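Local coordinates for protein 4-alpha-glucanotransferase (PDB 5B68) that is an amylomaltase, a 4-alpha-glucanotransferase that joins an N-terminal beta sandwich to a TIM-barrel domain, at residues I161-L166 and E497-G502; A489-L494 and D519-R524. All coordinates share one frame; numbering follows the deposited sequence.

Coming from the N terminus, the chain leaves the last strand of the beta sandwich, 153-162, and runs through 161-166 into helix 167-174 and the barrel. Contact 1 closes a loop of 330 residues when 497-502, the end of helix 487-500, meets that exit. Contact 2 closes a much shorter one of 24 residues, around barrel strand 504-507, pairing 489-494 of the same helix with 519-524 at the end of helix 515-523. The segments alternate along the sequence, so the two loops cross and neither nests in the other. Their centres are 10 Å apart, and R524 links them directly, bonding to segment 161-166 through both its guanidinium and its backbone O.

Contact 1 of 2, residues I161-L166 and E497-G502; sequences ITPARL and EAELAG
L166 lays its CD2 methyl over the near side of helix 487-500, 3.7 Å from A498 CB and also 3.7 Å from the backbone N of E499. V505 of barrel strand 504-507 touches both L166 and A498, so this methyl pair sits in a buried apolar layer. Next to it the ring of P163 brings CG to within 3.9 Å of E499 CB, the two side chains sliding past each other in opposite directions. This is where the two domains meet: the chain has just left the final strand of the N-terminal beta sandwich, and the helix is one of those of the TIM barrel. E499 has CG anti to its backbone N (chi1 -176°) and then bends at chi2 (71°), folding the carboxylate back against the incoming chain. Its OE1 comes to rest 3.4 Å from L166 CA and is hydrogen-bonded just outside the segments. OE2 bonds to S167 OG and accepts from a water at 3.1 Å, which also makes a weak bond to R165 O. Beyond E499 the helix stops in a Schellman motif, G502 taking positive phi (63°) and giving its N-H to E499 O at 3.0 Å.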
ATOM      1  N   ILE A 161      18.598  11.807   2.352  1.00 18.34           N
ATOM      2  CA  ILE A 161      18.741  12.018   3.778  1.00 17.64           C
ATOM      3  C   ILE A 161      17.340  11.923   4.460  1.00 19.22           C
ATOM      4  O   ILE A 161      16.368  12.614   4.076  1.00 17.16           O
ATOM      5  CB  ILE A 161      19.365  13.393   4.022  1.00 20.01           C
ATOM      6  CG1 ILE A 161      20.740  13.531   3.301  1.00 18.72           C
ATOM      7  CG2 ILE A 161      19.502  13.646   5.497  1.00 18.85           C
ATOM      8  CD1 ILE A 161      21.789  12.500   3.736  1.00 19.54           C
ATOM      9  N   THR A 162      17.244  11.032   5.430  1.00 18.01           N
ATOM     10  CA  THR A 162      15.957  10.584   5.913  1.00 19.02           C
ATOM     11  C   THR A 162      15.822  10.922   7.398  1.00 18.72           C
ATOM     12  O   THR A 162      16.814  11.104   8.103  1.00 19.03           O
ATOM     13  CB  THR A 162      15.783   9.108   5.691  1.00 17.24           C
ATOM     14  OG1 THR A 162      16.628   8.374   6.568  1.00 19.23           O
ATOM     15  CG2 THR A 162      15.999   8.679   4.228  1.00 17.15           C
ATOM     16  N   PRO A 163      14.580  11.144   7.852  1.00 19.44           N
ATOM     17  CA  PRO A 163      14.430  11.557   9.263  1.00 19.31           C
ATOM     18  C   PRO A 163      14.573  10.426  10.265  1.00 19.10           C
ATOM     19  O   PRO A 163      14.130   9.292  10.027  1.00 18.80           O
ATOM     20  CB  PRO A 163      13.032  12.187   9.291  1.00 20.40           C
ATOM     21  CG  PRO A 163      12.300  11.394   8.263  1.00 19.85           C
ATOM     22  CD  PRO A 163      13.284  11.184   7.143  1.00 19.75           C
ATOM     23  N   ALA A 164      15.146  10.743  11.425  1.00 19.93           N
ATOM     24  CA  ALA A 164      15.238   9.770  12.483  1.00 20.31           C
ATOM     25  C   ALA A 164      13.834   9.244  12.971  1.00 20.22           C
ATOM     26  O   ALA A 164      13.694   8.082  13.233  1.00 22.93           O
ATOM     27  CB  ALA A 164      16.059  10.348  13.654  1.00 23.08           C
ATOM     28  N   ARG A 165      12.835  10.142  13.056  1.00 19.60           N
ATOM     29  CA  ARG A 165      11.536   9.802  13.599  1.00 20.90           C
ATOM     30  C   ARG A 165      10.448  10.723  13.041  1.00 20.86           C
ATOM     31  O   ARG A 165      10.606  11.945  12.938  1.00 22.95           O
ATOM     32  CB  ARG A 165      11.589   9.925  15.107  1.00 24.18           C
ATOM     33  CG  ARG A 165      10.379   9.310  15.851  1.00 26.03           C
ATOM     34  CD  ARG A 165      10.495   9.556  17.364  1.00 29.54           C
ATOM     35  NE  ARG A 165       9.277   9.139  18.102  1.00 26.42           N
ATOM     36  CZ  ARG A 165       8.919   7.888  18.354  1.00 25.80           C
ATOM     37  NH1 ARG A 165       7.832   7.682  19.096  1.00 29.02           N
ATOM     38  NH2 ARG A 165       9.628   6.818  17.929  1.00 27.17           N
ATOM     39  N   LEU A 166       9.348  10.114  12.649  1.00 19.94           N
ATOM     40  CA  LEU A 166       8.146  10.818  12.216  1.00 20.27           C
ATOM     41  C   LEU A 166       7.571  11.649  13.396  1.00 21.30           C
ATOM     42  O   LEU A 166       7.352  11.083  14.467  1.00 21.31           O
ATOM     43  CB  LEU A 166       7.094   9.779  11.791  1.00 19.27           C
ATOM     44  CG  LEU A 166       7.399   9.124  10.490  1.00 18.98           C
ATOM     45  CD1 LEU A 166       6.643   7.848  10.328  1.00 19.15           C
ATOM     46  CD2 LEU A 166       7.100  10.089   9.344  1.00 19.55           C
ATOM     47  N   GLU A 497       9.249  10.727   2.980  1.00 15.62           N
ATOM     48  CA  GLU A 497       8.066  11.221   2.286  1.00 18.11           C
ATOM     49  C   GLU A 497       6.874  11.556   3.216  1.00 20.14           C
ATOM     50  O   GLU A 497       6.182  12.593   3.044  1.00 20.57           O
ATOM     51  CB  GLU A 497       7.725  10.320   1.147  1.00 18.06           C
ATOM     52  CG  GLU A 497       8.692  10.423  -0.033  1.00 19.71           C
ATOM     53  CD  GLU A 497       8.768  11.802  -0.612  1.00 22.70           C
ATOM     54  OE1 GLU A 497       7.704  12.404  -0.955  1.00 22.74           O
ATOM     55  OE2 GLU A 497       9.915  12.322  -0.742  1.00 19.49           O
ATOM     56  N   ALA A 498       6.617  10.685   4.185  1.00 18.87           N
ATOM     57  CA  ALA A 498       5.639  10.959   5.214  1.00 18.34           C
ATOM     58  C   ALA A 498       5.945  12.179   6.075  1.00 18.38           C
ATOM     59  O   ALA A 498       5.050  12.995   6.345  1.00 18.19           O
ATOM     60  CB  ALA A 498       5.364   9.693   6.071  1.00 19.15           C
ATOM     61  N   GLU A 499       7.196  12.356   6.481  1.00 18.16           N
ATOM     62  CA  GLU A 499       7.566  13.501   7.268  1.00 20.01           C
ATOM     63  C   GLU A 499       7.349  14.777   6.471  1.00 20.46           C
ATOM     64  O   GLU A 499       6.748  15.703   7.012  1.00 21.08           O
ATOM     65  CB  GLU A 499       8.977  13.387   7.798  1.00 21.00           C
ATOM     66  CG  GLU A 499       9.379  14.521   8.722  1.00 21.12           C
ATOM     67  CD  GLU A 499       8.705  14.503  10.094  1.00 25.35           C
ATOM     68  OE1 GLU A 499       7.918  13.615  10.365  1.00 23.40           O
ATOM     69  OE2 GLU A 499       8.952  15.399  10.902  1.00 25.06           O
ATOM     70  N   LEU A 500       7.685  14.794   5.181  1.00 21.19           N
ATOM     71  CA  LEU A 500       7.511  16.019   4.327  1.00 22.25           C
ATOM     72  C   LEU A 500       5.998  16.348   4.150  1.00 23.55           C
ATOM     73  O   LEU A 500       5.600  17.532   4.031  1.00 21.57           O
ATOM     74  CB  LEU A 500       8.138  15.809   2.962  1.00 22.75           C
ATOM     75  CG  LEU A 500       9.651  15.614   2.845  1.00 25.05           C
ATOM     76  CD1 LEU A 500      10.119  15.303   1.440  1.00 25.19           C
ATOM     77  CD2 LEU A 500      10.359  16.841   3.427  1.00 28.13           C
ATOM     78  N   ALA A 501       5.176  15.306   4.175  1.00 21.26           N
ATOM     79  CA  ALA A 501       3.742  15.424   4.050  1.00 23.65           C
ATOM     80  C   ALA A 501       3.056  15.641   5.410  1.00 23.81           C
ATOM     81  O   ALA A 501       1.853  15.783   5.389  1.00 25.31           O
ATOM     82  CB  ALA A 501       3.168  14.165   3.396  1.00 23.15           C
ATOM     83  N   GLY A 502       3.788  15.689   6.542  1.00 20.23           N
ATOM     84  CA  GLY A 502       3.207  15.852   7.909  1.00 21.87           C
ATOM     85  C   GLY A 502       2.304  14.690   8.306  1.00 20.90           C
ATOM     86  O   GLY A 502       1.293  14.853   8.998  1.00 21.85           O
TER
HETATM   87  O   HOH W   1      11.885  14.976  11.799  1.00 44.98           O

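Contact 2 of 2, residues A489-L494 and D519-R524; sequences ALVGIL and DALAQR
A520 meets V491 through its backbone: its carbonyl O lies 4.4 Å from V491 CG1, a loose approach between two helices on the outside of the TIM barrel. Helix 487-500 leads into barrel strand 504-507 and helix 515-523 follows it, so the contact packs the helix before that strand against the helix after it. One residue on, L521 brings CD2 to 4.1 Å from V491 CG2, the two side chains crossing at about a right angle. V491 holds CG1 anti to its backbone N (chi1 174°), which turns that branch to A520 and R524 and leaves CG2 for the leucine. R524, whose N makes a weak bond to L521 O, reaches over to helix 487-500. Its CG passes 4.1 Å from V491 CG1, and a bend at chi2 (-96°), away from the usual staggered positions, sends CD on toward helix 487-500. V491 CG1 meets the head of the chain obliquely, 4.1 Å from R524 NE. The guanidinium then lies against G492 CA, an approach consistent with the lack of a side chain there. At its far end NH1 is held by two bonds, to P163 O and T162 OG1 of the sandwich exit. G492 CA sits 3.5 Å above the guanidinium plane, displaced toward the rim, and is 3.7 Å from each of R524 CZ, NH1 and NH2.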
ATOM      1  N   ALA A 489      17.063   2.131   3.127  1.00 17.56           N
ATOM      2  CA  ALA A 489      16.496   2.877   2.013  1.00 18.06           C
ATOM      3  C   ALA A 489      14.973   2.855   1.925  1.00 17.94           C
ATOM      4  O   ALA A 489      14.367   3.922   1.889  1.00 20.38           O
ATOM      5  CB  ALA A 489      17.150   2.434   0.706  1.00 17.48           C
ATOM      6  N   LEU A 490      14.331   1.687   1.922  1.00 18.08           N
ATOM      7  CA  LEU A 490      12.878   1.635   1.734  1.00 17.29           C
ATOM      8  C   LEU A 490      12.131   2.267   2.917  1.00 17.44           C
ATOM      9  O   LEU A 490      11.217   3.082   2.737  1.00 16.86           O
ATOM     10  CB  LEU A 490      12.428   0.195   1.494  1.00 19.40           C
ATOM     11  CG  LEU A 490      12.818  -0.385   0.112  1.00 19.03           C
ATOM     12  CD1 LEU A 490      12.237  -1.736  -0.126  1.00 20.79           C
ATOM     13  CD2 LEU A 490      12.365   0.528  -1.009  1.00 19.73           C
ATOM     14  N   VAL A 491      12.533   1.925   4.130  1.00 16.57           N
ATOM     15  CA  VAL A 491      11.884   2.468   5.330  1.00 18.48           C
ATOM     16  C   VAL A 491      12.233   3.899   5.504  1.00 17.81           C
ATOM     17  O   VAL A 491      11.369   4.741   5.863  1.00 17.28           O
ATOM     18  CB  VAL A 491      12.323   1.730   6.626  1.00 18.88           C
ATOM     19  CG1 VAL A 491      11.739   2.402   7.854  1.00 22.91           C
ATOM     20  CG2 VAL A 491      11.912   0.268   6.613  1.00 19.84           C
ATOM     21  N   GLY A 492      13.505   4.223   5.242  1.00 16.18           N
ATOM     22  CA  GLY A 492      13.968   5.633   5.382  1.00 16.54           C
ATOM     23  C   GLY A 492      13.245   6.574   4.430  1.00 15.78           C
ATOM     24  O   GLY A 492      12.875   7.688   4.808  1.00 16.76           O
ATOM     25  N   ILE A 493      13.041   6.124   3.222  1.00 16.00           N
ATOM     26  CA  ILE A 493      12.322   6.932   2.254  1.00 17.18           C
ATOM     27  C   ILE A 493      10.822   7.022   2.579  1.00 16.84           C
ATOM     28  O   ILE A 493      10.237   8.030   2.362  1.00 16.84           O
ATOM     29  CB  ILE A 493      12.609   6.419   0.837  1.00 18.17           C
ATOM     30  CG1 ILE A 493      14.079   6.757   0.446  1.00 17.79           C
ATOM     31  CG2 ILE A 493      11.637   7.017  -0.206  1.00 18.59           C
ATOM     32  CD1 ILE A 493      14.595   5.943  -0.747  1.00 18.73           C
ATOM     33  N   LEU A 494      10.192   5.952   3.054  1.00 14.87           N
ATOM     34  CA  LEU A 494       8.853   6.044   3.508  1.00 16.15           C
ATOM     35  C   LEU A 494       8.748   7.106   4.613  1.00 15.67           C
ATOM     36  O   LEU A 494       7.854   7.969   4.597  1.00 16.96           O
ATOM     37  CB  LEU A 494       8.379   4.664   3.992  1.00 15.72           C
ATOM     38  CG  LEU A 494       7.076   4.599   4.751  1.00 18.13           C
ATOM     39  CD1 LEU A 494       5.949   5.038   3.853  1.00 17.53           C
ATOM     40  CD2 LEU A 494       6.847   3.179   5.219  1.00 18.97           C
ATOM     41  N   ASP A 519      12.118  -3.090  15.567  1.00 22.87           N
ATOM     42  CA  ASP A 519      12.786  -1.931  16.070  1.00 25.49           C
ATOM     43  C   ASP A 519      13.084  -0.897  14.980  1.00 24.48           C
ATOM     44  O   ASP A 519      13.012   0.315  15.238  1.00 21.97           O
ATOM     45  CB  ASP A 519      14.101  -2.294  16.799  1.00 31.09           C
ATOM     46  CG  ASP A 519      13.860  -2.973  18.151  1.00 39.30           C
ATOM     47  OD1 ASP A 519      12.727  -2.877  18.668  1.00 47.46           O
ATOM     48  OD2 ASP A 519      14.789  -3.632  18.679  1.00 47.03           O
ATOM     49  N   ALA A 520      13.442  -1.365  13.820  1.00 20.56           N
ATOM     50  CA  ALA A 520      13.725  -0.432  12.705  1.00 19.17           C
ATOM     51  C   ALA A 520      12.449   0.397  12.382  1.00 20.16           C
ATOM     52  O   ALA A 520      12.560   1.561  12.087  1.00 21.95           O
ATOM     53  CB  ALA A 520      14.158  -1.182  11.482  1.00 19.95           C
ATOM     54  N   LEU A 521      11.284  -0.202  12.521  1.00 19.58           N
ATOM     55  CA  LEU A 521       9.994   0.495  12.283  1.00 17.84           C
ATOM     56  C   LEU A 521       9.654   1.414  13.444  1.00 17.49           C
ATOM     57  O   LEU A 521       9.425   2.612  13.278  1.00 18.78           O
ATOM     58  CB  LEU A 521       8.881  -0.472  11.988  1.00 19.54           C
ATOM     59  CG  LEU A 521       9.013  -1.288  10.681  1.00 20.55           C
ATOM     60  CD1 LEU A 521       7.985  -2.386  10.669  1.00 20.90           C
ATOM     61  CD2 LEU A 521       8.955  -0.401   9.443  1.00 22.28           C
ATOM     62  N   ALA A 522       9.716   0.884  14.653  1.00 19.42           N
ATOM     63  CA  ALA A 522       9.286   1.617  15.840  1.00 20.80           C
ATOM     64  C   ALA A 522      10.149   2.808  16.073  1.00 19.65           C
ATOM     65  O   ALA A 522       9.684   3.863  16.453  1.00 20.52           O
ATOM     66  CB  ALA A 522       9.421   0.748  17.084  1.00 21.51           C
ATOM     67  N   GLN A 523      11.435   2.637  15.844  1.00 20.59           N
ATOM     68  CA  GLN A 523      12.329   3.784  16.045  1.00 20.87           C
ATOM     69  C   GLN A 523      12.031   4.968  15.158  1.00 22.66           C
ATOM     70  O   GLN A 523      12.175   6.141  15.567  1.00 22.17           O
ATOM     71  CB  GLN A 523      13.778   3.376  15.844  1.00 26.81           C
ATOM     72  CG  GLN A 523      14.296   2.550  17.004  1.00 31.70           C
ATOM     73  CD  GLN A 523      15.669   1.952  16.730  1.00 40.40           C
ATOM     74  OE1 GLN A 523      16.275   2.237  15.703  1.00 41.67           O
ATOM     75  NE2 GLN A 523      16.154   1.092  17.650  1.00 44.10           N
ATOM     76  N   ARG A 524      11.541   4.674  13.986  1.00 19.30           N
ATOM     77  CA  ARG A 524      11.121   5.763  13.068  1.00 21.06           C
ATOM     78  C   ARG A 524       9.794   6.366  13.335  1.00 18.58           C
ATOM     79  O   ARG A 524       9.332   7.243  12.564  1.00 19.66           O
ATOM     80  CB  ARG A 524      11.085   5.201  11.633  1.00 23.65           C
ATOM     81  CG  ARG A 524      12.403   4.699  11.169  1.00 28.00           C
ATOM     82  CD  ARG A 524      13.138   5.746  10.370  1.00 31.27           C
ATOM     83  NE  ARG A 524      14.255   5.117   9.714  1.00 30.09           N
ATOM     84  CZ  ARG A 524      15.139   5.741   8.934  1.00 30.03           C
ATOM     85  NH1 ARG A 524      15.103   7.062   8.647  1.00 21.55           N
ATOM     86  NH2 ARG A 524      16.102   4.989   8.386  1.00 34.61           N
TER